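Long-range contacts in glucose-1-phosphate uridylyltransferase (Sphingomonas elodea, PDB 2UX8), which probably catalyses the transfer of a uridylyl group from UTP to glucose 1-phosphate, giving UDP-glucose and diphosphate: residues Val137-Asp142 / Gly214-Gln219; Asp141-Gly146 / Thr260-Gly265; Ile166-Val171 / Ser208-Ile213. All coordinates share one frame; numbering follows the deposited sequence.

Contact 1: residues Val137-Asp142 / Gly214-Gln219. With G1P (1-O-phosphono-alpha-D-glucopyranose), chain K.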
# COMPACT_ATOMS: atom_id res chain seq x y z
N VAL C 137 7.93 -20.35 17.29
CA VAL C 137 8.47 -19.09 16.82
C VAL C 137 9.49 -19.43 15.75
O VAL C 137 10.38 -20.26 15.97
CB VAL C 137 9.16 -18.31 17.96
CG1 VAL C 137 9.88 -17.09 17.40
CG2 VAL C 137 8.13 -17.88 18.99
N LEU C 138 9.34 -18.82 14.58
CA LEU C 138 10.26 -19.09 13.47
C LEU C 138 10.82 -17.81 12.88
O LEU C 138 10.09 -16.89 12.52
CB LEU C 138 9.56 -19.91 12.37
CG LEU C 138 8.92 -21.24 12.76
CD1 LEU C 138 7.57 -20.99 13.40
CD2 LEU C 138 8.75 -22.12 11.54
N LEU C 139 12.14 -17.76 12.80
CA LEU C 139 12.81 -16.61 12.23
C LEU C 139 13.18 -17.03 10.81
O LEU C 139 14.12 -17.80 10.60
CB LEU C 139 14.07 -16.30 13.05
CG LEU C 139 14.00 -16.40 14.58
CD1 LEU C 139 15.30 -15.84 15.18
CD2 LEU C 139 12.81 -15.65 15.12
N PRO C 140 12.44 -16.53 9.81
CA PRO C 140 12.69 -16.86 8.40
C PRO C 140 14.11 -16.69 7.85
O PRO C 140 14.48 -17.36 6.89
CB PRO C 140 11.63 -16.04 7.65
CG PRO C 140 11.20 -14.99 8.65
CD PRO C 140 11.23 -15.70 9.95
N ASP C 141 14.91 -15.80 8.43
CA ASP C 141 16.29 -15.62 7.96
C ASP C 141 17.08 -16.92 8.11
O ASP C 141 18.06 -17.14 7.40
CB ASP C 141 17.00 -14.52 8.73
CG ASP C 141 16.93 -13.17 8.04
OD1 ASP C 141 16.22 -13.06 7.01
OD2 ASP C 141 17.57 -12.22 8.52
N ASP C 142 16.67 -17.76 9.05
CA ASP C 142 17.33 -19.04 9.25
C ASP C 142 16.65 -20.05 8.33
O ASP C 142 15.63 -20.66 8.68
CB ASP C 142 17.25 -19.46 10.72
CG ASP C 142 18.37 -18.85 11.56
OD1 ASP C 142 18.22 -18.73 12.79
OD2 ASP C 142 19.41 -18.50 10.97
N GLY C 214 17.03 -19.83 15.21
CA GLY C 214 15.68 -19.31 15.11
C GLY C 214 14.47 -20.23 14.96
O GLY C 214 13.61 -20.00 14.12
N ARG C 215 14.41 -21.26 15.79
CA ARG C 215 13.29 -22.20 15.79
C ARG C 215 12.97 -22.51 17.26
O ARG C 215 13.81 -23.04 17.98
CB ARG C 215 13.68 -23.48 15.03
CG ARG C 215 12.93 -23.72 13.71
CD ARG C 215 12.90 -22.49 12.83
NE ARG C 215 12.67 -22.77 11.42
CZ ARG C 215 12.97 -21.91 10.46
NH1 ARG C 215 13.51 -20.74 10.78
NH2 ARG C 215 12.80 -22.21 9.17
N TYR C 216 11.76 -22.14 17.71
CA TYR C 216 11.36 -22.36 19.10
C TYR C 216 9.97 -22.95 19.26
O TYR C 216 9.09 -22.80 18.41
CB TYR C 216 11.35 -21.04 19.89
CG TYR C 216 12.54 -20.12 19.77
CD1 TYR C 216 12.87 -19.51 18.55
CD2 TYR C 216 13.30 -19.77 20.89
CE1 TYR C 216 13.91 -18.58 18.46
CE2 TYR C 216 14.33 -18.85 20.81
CZ TYR C 216 14.63 -18.26 19.60
OH TYR C 216 15.64 -17.34 19.54
N ILE C 217 9.78 -23.62 20.39
CA ILE C 217 8.50 -24.18 20.80
C ILE C 217 8.47 -23.82 22.27
O ILE C 217 9.22 -24.38 23.06
CB ILE C 217 8.43 -25.69 20.67
CG1 ILE C 217 8.33 -26.07 19.20
CG2 ILE C 217 7.23 -26.21 21.45
CD1 ILE C 217 8.05 -27.54 18.95
N LEU C 218 7.62 -22.88 22.63
CA LEU C 218 7.56 -22.41 24.01
C LEU C 218 6.24 -22.60 24.71
O LEU C 218 5.19 -22.67 24.09
CB LEU C 218 7.94 -20.94 24.04
CG LEU C 218 9.31 -20.71 23.44
CD1 LEU C 218 9.45 -19.27 23.07
CD2 LEU C 218 10.40 -21.16 24.44
N GLN C 219 6.30 -22.67 26.04
CA GLN C 219 5.10 -22.82 26.85
C GLN C 219 4.58 -21.45 27.20
O GLN C 219 5.34 -20.49 27.34
CB GLN C 219 5.41 -23.62 28.12
CG GLN C 219 5.81 -25.06 27.82
CD GLN C 219 4.71 -25.81 27.11
OE1 GLN C 219 4.95 -26.53 26.15
NE2 GLN C 219 3.48 -25.63 27.57
C1 G1P K . 18.15 -14.16 18.25
C2 G1P K . 18.27 -14.70 19.69
C3 G1P K . 19.63 -15.41 19.84
C4 G1P K . 19.67 -16.56 18.85
C5 G1P K . 19.51 -15.98 17.42
C6 G1P K . 19.53 -17.13 16.41
O1 G1P K . 19.19 -13.18 18.03
O2 G1P K . 18.19 -13.61 20.61
O3 G1P K . 19.76 -15.92 21.16
O4 G1P K . 20.92 -17.24 18.97
O5 G1P K . 18.24 -15.27 17.31
O6 G1P K . 19.37 -16.62 15.08
P G1P K . 18.98 -12.45 16.60
O1P G1P K . 17.65 -11.81 16.52
O2P G1P K . 20.13 -11.35 16.40
O3P G1P K . 19.13 -13.52 15.40
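One wall of the glucose 1-phosphate pocket grows out of the central sheet, where Val-137 and Leu-138 pair antiparallel with Tyr-216 and Arg-215. Val-137 and Tyr-216 are the hydrogen-bonded pair, with Tyr-216 N 2.9 Å from Val-137 O and a matching bond in return. Past strand 135-138, Leu-139 N donates to Gly-214 O at 3.0 Å, nearly straight (170°). A type I turn from Leu-139 then brings Asp-142 back to Gly-214, whose N meets Asp-142 OD1 on its anti side at 2.9 Å. The same OD1 takes a weak bond from O6 of the sugar at 3.3 Å. Leu-139 rests CG and CD1 on Gly-214 CA, with CD1 3.7 Å from the sugar O5. The Tyr-216 ring receives Val-137 O at its edge, and its OH reaches to 3.7 Å from sugar C2. Arg-215 lies with Leu-138 over one guanidinium face; NH1 makes a weak bond to Leu-139 O, while NH2 forms a salt bridge with Glu-54. Asp-142 OD1 thus serves backbone and sugar together, so the position of the corner at Gly-214 and the weak hold on O6 are probably linked.

Contact 2: residues Asp141-Gly146 / Thr260-Gly265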
# COMPACT_ATOMS: atom_id res chain seq x y z
N ASP C 141 14.91 -15.80 8.43
CA ASP C 141 16.29 -15.62 7.96
C ASP C 141 17.08 -16.92 8.11
O ASP C 141 18.06 -17.14 7.40
CB ASP C 141 17.00 -14.52 8.73
CG ASP C 141 16.93 -13.17 8.04
OD1 ASP C 141 16.22 -13.06 7.01
OD2 ASP C 141 17.57 -12.22 8.52
N ASP C 142 16.67 -17.76 9.05
CA ASP C 142 17.33 -19.04 9.25
C ASP C 142 16.65 -20.05 8.33
O ASP C 142 15.63 -20.66 8.68
CB ASP C 142 17.25 -19.46 10.72
CG ASP C 142 18.37 -18.85 11.56
OD1 ASP C 142 18.22 -18.73 12.79
OD2 ASP C 142 19.41 -18.50 10.97
N PHE C 143 17.22 -20.19 7.14
CA PHE C 143 16.71 -21.09 6.13
C PHE C 143 17.13 -22.51 6.53
O PHE C 143 18.32 -22.85 6.55
CB PHE C 143 17.29 -20.68 4.77
CG PHE C 143 16.76 -21.46 3.62
CD1 PHE C 143 15.46 -21.28 3.18
CD2 PHE C 143 17.53 -22.46 3.02
CE1 PHE C 143 14.93 -22.08 2.16
CE2 PHE C 143 17.01 -23.26 2.01
CZ PHE C 143 15.71 -23.07 1.58
N MET C 144 16.15 -23.33 6.88
CA MET C 144 16.41 -24.70 7.30
C MET C 144 16.12 -25.69 6.18
O MET C 144 14.97 -26.00 5.89
CB MET C 144 15.57 -25.03 8.54
CG MET C 144 15.73 -24.02 9.67
SD MET C 144 17.44 -23.87 10.24
CE MET C 144 17.42 -24.98 11.65
N PHE C 145 17.18 -26.19 5.58
CA PHE C 145 17.06 -27.12 4.47
C PHE C 145 17.17 -28.59 4.90
O PHE C 145 18.20 -29.01 5.43
CB PHE C 145 18.14 -26.80 3.43
CG PHE C 145 17.88 -27.38 2.09
CD1 PHE C 145 16.59 -27.41 1.57
CD2 PHE C 145 18.92 -27.84 1.30
CE1 PHE C 145 16.35 -27.89 0.30
CE2 PHE C 145 18.69 -28.33 0.03
CZ PHE C 145 17.40 -28.35 -0.47
N GLY C 146 16.11 -29.35 4.66
CA GLY C 146 16.13 -30.76 5.03
C GLY C 146 14.74 -31.35 5.15
O GLY C 146 13.75 -30.61 5.16
N THR C 260 20.78 -29.07 6.83
CA THR C 260 21.69 -27.95 6.96
C THR C 260 20.95 -26.62 7.00
O THR C 260 19.91 -26.43 6.36
CB THR C 260 22.74 -27.94 5.84
OG1 THR C 260 22.10 -28.10 4.58
CG2 THR C 260 23.74 -29.06 6.04
N ARG C 261 21.50 -25.71 7.78
CA ARG C 261 20.91 -24.41 7.94
C ARG C 261 21.74 -23.35 7.25
O ARG C 261 22.96 -23.35 7.34
CB ARG C 261 20.78 -24.11 9.43
CG ARG C 261 20.49 -22.67 9.77
CD ARG C 261 21.56 -22.18 10.71
NE ARG C 261 21.38 -20.79 11.11
CZ ARG C 261 22.33 -20.07 11.70
NH1 ARG C 261 23.52 -20.62 11.95
NH2 ARG C 261 22.10 -18.80 12.02
N TYR C 262 21.08 -22.46 6.53
CA TYR C 262 21.78 -21.40 5.85
C TYR C 262 21.35 -20.07 6.45
O TYR C 262 20.17 -19.78 6.56
CB TYR C 262 21.47 -21.42 4.35
CG TYR C 262 21.93 -22.67 3.67
CD1 TYR C 262 21.15 -23.83 3.70
CD2 TYR C 262 23.17 -22.72 3.03
CE1 TYR C 262 21.60 -25.02 3.12
CE2 TYR C 262 23.63 -23.91 2.45
CZ TYR C 262 22.84 -25.05 2.50
OH TYR C 262 23.29 -26.23 1.95
N ASP C 263 22.33 -19.29 6.85
CA ASP C 263 22.06 -17.99 7.44
C ASP C 263 21.81 -16.96 6.34
O ASP C 263 22.74 -16.28 5.89
CB ASP C 263 23.24 -17.57 8.32
CG ASP C 263 22.94 -16.32 9.14
OD1 ASP C 263 21.79 -15.83 9.10
OD2 ASP C 263 23.86 -15.83 9.82
N CYS C 264 20.57 -16.84 5.90
CA CYS C 264 20.23 -15.86 4.88
C CYS C 264 20.21 -14.47 5.49
O CYS C 264 19.71 -13.53 4.90
CB CYS C 264 18.89 -16.21 4.27
SG CYS C 264 19.02 -17.73 3.34
N GLY C 265 20.76 -14.37 6.70
CA GLY C 265 20.84 -13.10 7.39
C GLY C 265 22.00 -12.32 6.80
O GLY C 265 22.04 -11.09 6.87
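Asp-142 and Arg-261 carry the charged part of this two-stranded antiparallel sheet. Arg-261 approaches side-on, with NH2 at 2.9 Å and NE at 3.0 Å from the single oxygen Asp-142 OD2. Both nitrogens come from the same face of the carboxylate, whose plane stands 75° to the guanidinium: NH2 meets the syn side, NE comes from well above the plane. Asp-263 OD1 lies 4.0 Å from Asp-142 OD2, a like-charge neighbour whose repulsion the arginine probably offsets.

Among backbone bonds, Phe-143 with Tyr-262 and Phe-145 with Thr-260 form hydrogen-bonded pairs, and Cys-264 N continues the pairing to Asp-141 O.

Side-chain packing divides between the faces. Beside the salt bridge, the thioether sulfur Met-144 SD lies against the aliphatic part of Arg-261, at CB and CG. On the other face, Phe-143 CG anti to the backbone N (chi1 -175°) sets the ring where its edge meets Tyr-262 CD1, 3.9 Å from Phe-143 CD2. Cys-264 SG touches Phe-143 CB at 3.7 Å, and Tyr-262 CE1 meets Phe-145 CB at 3.9 Å; helix 267-279 packs on this aromatic side.

With OD2 held by Arg-261 and OD1 by Gly-214 N, the Asp-142 carboxylate is probably limited in its rotation, with OD1 toward the sugar.

Contact 3: residues Ile166-Val171 / Ser208-Ile213. With G1P (1-O-phosphono-alpha-D-glucopyranose), chain K.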
# COMPACT_ATOMS: atom_id res chain seq x y z
N ILE C 166 14.29 -25.72 21.51
CA ILE C 166 14.92 -24.76 20.62
C ILE C 166 15.89 -25.51 19.74
O ILE C 166 16.41 -26.55 20.12
CB ILE C 166 15.70 -23.69 21.41
CG1 ILE C 166 16.63 -24.36 22.41
CG2 ILE C 166 14.73 -22.74 22.11
CD1 ILE C 166 17.56 -23.41 23.13
N CYS C 167 16.12 -25.00 18.54
CA CYS C 167 17.06 -25.64 17.63
C CYS C 167 18.47 -25.25 18.08
O CYS C 167 18.76 -24.08 18.34
CB CYS C 167 16.82 -25.17 16.21
SG CYS C 167 17.79 -26.08 15.01
N ALA C 168 19.34 -26.25 18.18
CA ALA C 168 20.71 -26.01 18.60
C ALA C 168 21.69 -26.42 17.52
O ALA C 168 21.43 -27.36 16.76
CB ALA C 168 21.00 -26.78 19.89
N GLU C 169 22.81 -25.71 17.48
CA GLU C 169 23.82 -25.94 16.46
C GLU C 169 25.21 -25.51 16.95
O GLU C 169 25.38 -24.40 17.45
CB GLU C 169 23.42 -25.17 15.20
CG GLU C 169 24.30 -25.35 13.99
CD GLU C 169 23.80 -24.51 12.83
OE1 GLU C 169 22.60 -24.62 12.51
OE2 GLU C 169 24.61 -23.74 12.26
N GLU C 170 26.18 -26.40 16.80
CA GLU C 170 27.56 -26.12 17.20
C GLU C 170 28.11 -25.02 16.30
O GLU C 170 28.02 -25.11 15.07
CB GLU C 170 28.43 -27.38 17.04
CG GLU C 170 28.32 -28.38 18.18
CD GLU C 170 28.94 -27.86 19.45
OE1 GLU C 170 30.14 -27.51 19.42
OE2 GLU C 170 28.24 -27.80 20.48
N VAL C 171 28.67 -23.99 16.91
CA VAL C 171 29.20 -22.88 16.14
C VAL C 171 30.66 -22.62 16.52
O VAL C 171 31.08 -22.89 17.64
CB VAL C 171 28.36 -21.61 16.38
CG1 VAL C 171 29.06 -20.67 17.34
CG2 VAL C 171 28.07 -20.92 15.08
N SER C 208 29.91 -22.60 26.31
CA SER C 208 30.08 -23.70 25.36
C SER C 208 30.00 -23.19 23.93
O SER C 208 30.22 -22.00 23.67
CB SER C 208 28.98 -24.76 25.56
OG SER C 208 27.74 -24.33 25.03
N ASN C 209 29.68 -24.09 23.01
CA ASN C 209 29.58 -23.73 21.61
C ASN C 209 28.20 -23.88 20.98
O ASN C 209 27.94 -23.32 19.92
CB ASN C 209 30.59 -24.55 20.79
CG ASN C 209 32.01 -24.06 20.95
OD1 ASN C 209 32.66 -24.29 21.98
ND2 ASN C 209 32.51 -23.37 19.93
N LEU C 210 27.29 -24.63 21.61
CA LEU C 210 25.98 -24.79 21.00
C LEU C 210 25.08 -23.58 21.23
O LEU C 210 24.66 -23.28 22.34
CB LEU C 210 25.29 -26.10 21.43
CG LEU C 210 24.57 -26.25 22.76
CD1 LEU C 210 23.71 -27.50 22.70
CD2 LEU C 210 25.57 -26.32 23.89
N SER C 211 24.81 -22.90 20.12
CA SER C 211 24.00 -21.69 20.11
C SER C 211 22.53 -21.96 19.84
O SER C 211 22.14 -23.08 19.48
CB SER C 211 24.55 -20.75 19.04
OG SER C 211 24.67 -21.43 17.80
N VAL C 212 21.72 -20.92 20.00
CA VAL C 212 20.29 -21.01 19.78
C VAL C 212 20.01 -20.59 18.34
O VAL C 212 20.53 -19.59 17.87
CB VAL C 212 19.52 -20.07 20.74
CG1 VAL C 212 18.02 -20.24 20.57
CG2 VAL C 212 19.92 -20.36 22.17
N ILE C 213 19.21 -21.38 17.62
CA ILE C 213 18.87 -21.05 16.24
C ILE C 213 17.41 -20.62 16.22
O ILE C 213 16.64 -20.99 17.09
CB ILE C 213 19.09 -22.27 15.31
CG1 ILE C 213 20.57 -22.66 15.32
CG2 ILE C 213 18.65 -21.93 13.89
CD1 ILE C 213 21.52 -21.52 15.06
C1 G1P K . 18.15 -14.16 18.25
C2 G1P K . 18.27 -14.70 19.69
C3 G1P K . 19.63 -15.41 19.84
C4 G1P K . 19.67 -16.56 18.85
C5 G1P K . 19.51 -15.98 17.42
C6 G1P K . 19.53 -17.13 16.41
O1 G1P K . 19.19 -13.18 18.03
O2 G1P K . 18.19 -13.61 20.61
O3 G1P K . 19.76 -15.92 21.16
O4 G1P K . 20.92 -17.24 18.97
O5 G1P K . 18.24 -15.27 17.31
O6 G1P K . 19.37 -16.62 15.08
P G1P K . 18.98 -12.45 16.60
O1P G1P K . 17.65 -11.81 16.52
O2P G1P K . 20.13 -11.35 16.40
O3P G1P K . 19.13 -13.52 15.40
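The amide of Asn-209 meets the main-chain carbonyl of Val-171 in its own plane: ND2 donates to Val-171 O at 2.7 Å, almost straight (176°). The Glu-170 carboxylate, its plane 38° from the amide, touches aliphatic carbon instead, OE1 lying 3.3 Å from Asn-209 CB and OE2 3.5 Å from Leu-210 CB. ND2 also binds Asp-173, so an alanine in place of Asn-209 would probably leave Val-171 O and the Asp-173 carboxylate without this shared donor, and the loop ends beside the two strands less firmly tied.

Further along, Glu-169 O accepts twice, from Ser-211 N and from Ser-211 OG, both at 3.1 Å. The serine hydroxyl gets there because OG sits between its own backbone N and carbonyl carbon (chi1 52°). Ile-213 N bonds to Cys-167 O at 2.8 Å, while its side chain lies against Cys-167 CB and Glu-169 CB. On the opposite face Ala-168 CB meets Leu-210 CD1, and Ile-166 CD1 reaches Val-212 CG2 at 4.0 Å.

Val-212 O points outward from this pairing and accepts from O4 of the sugar at 2.6 Å. Here an antiparallel strand pair of the GT-A-type nucleotidyltransferase domain presents a main-chain carbonyl to glucose 1-phosphate, just before the chain turns its corner into strand 215-218.

In the fold
Contact 1 lies close to the centre of the chain and contact 3 farther out, yet both are buried and belong to the large mixed sheet, where strands 215-218 and 164-170 are neighbours. Contact 2 is a separate two-stranded sheet, only partly buried. Contacts 1 and 2 share Asp-141 and Asp-142; contact 3 is nested within the chain loops that both close. Their chemistry differs accordingly: contact 1 joins backbone pairing to a weak side-chain bond to the sugar, contact 2 combines a salt bridge with aromatic packing, and contact 3 offers the sugar a main-chain oxygen. Met-144 against Cys-167 and a long, weak Arg-261 to Glu-169 ion pair join contacts 2 and 3.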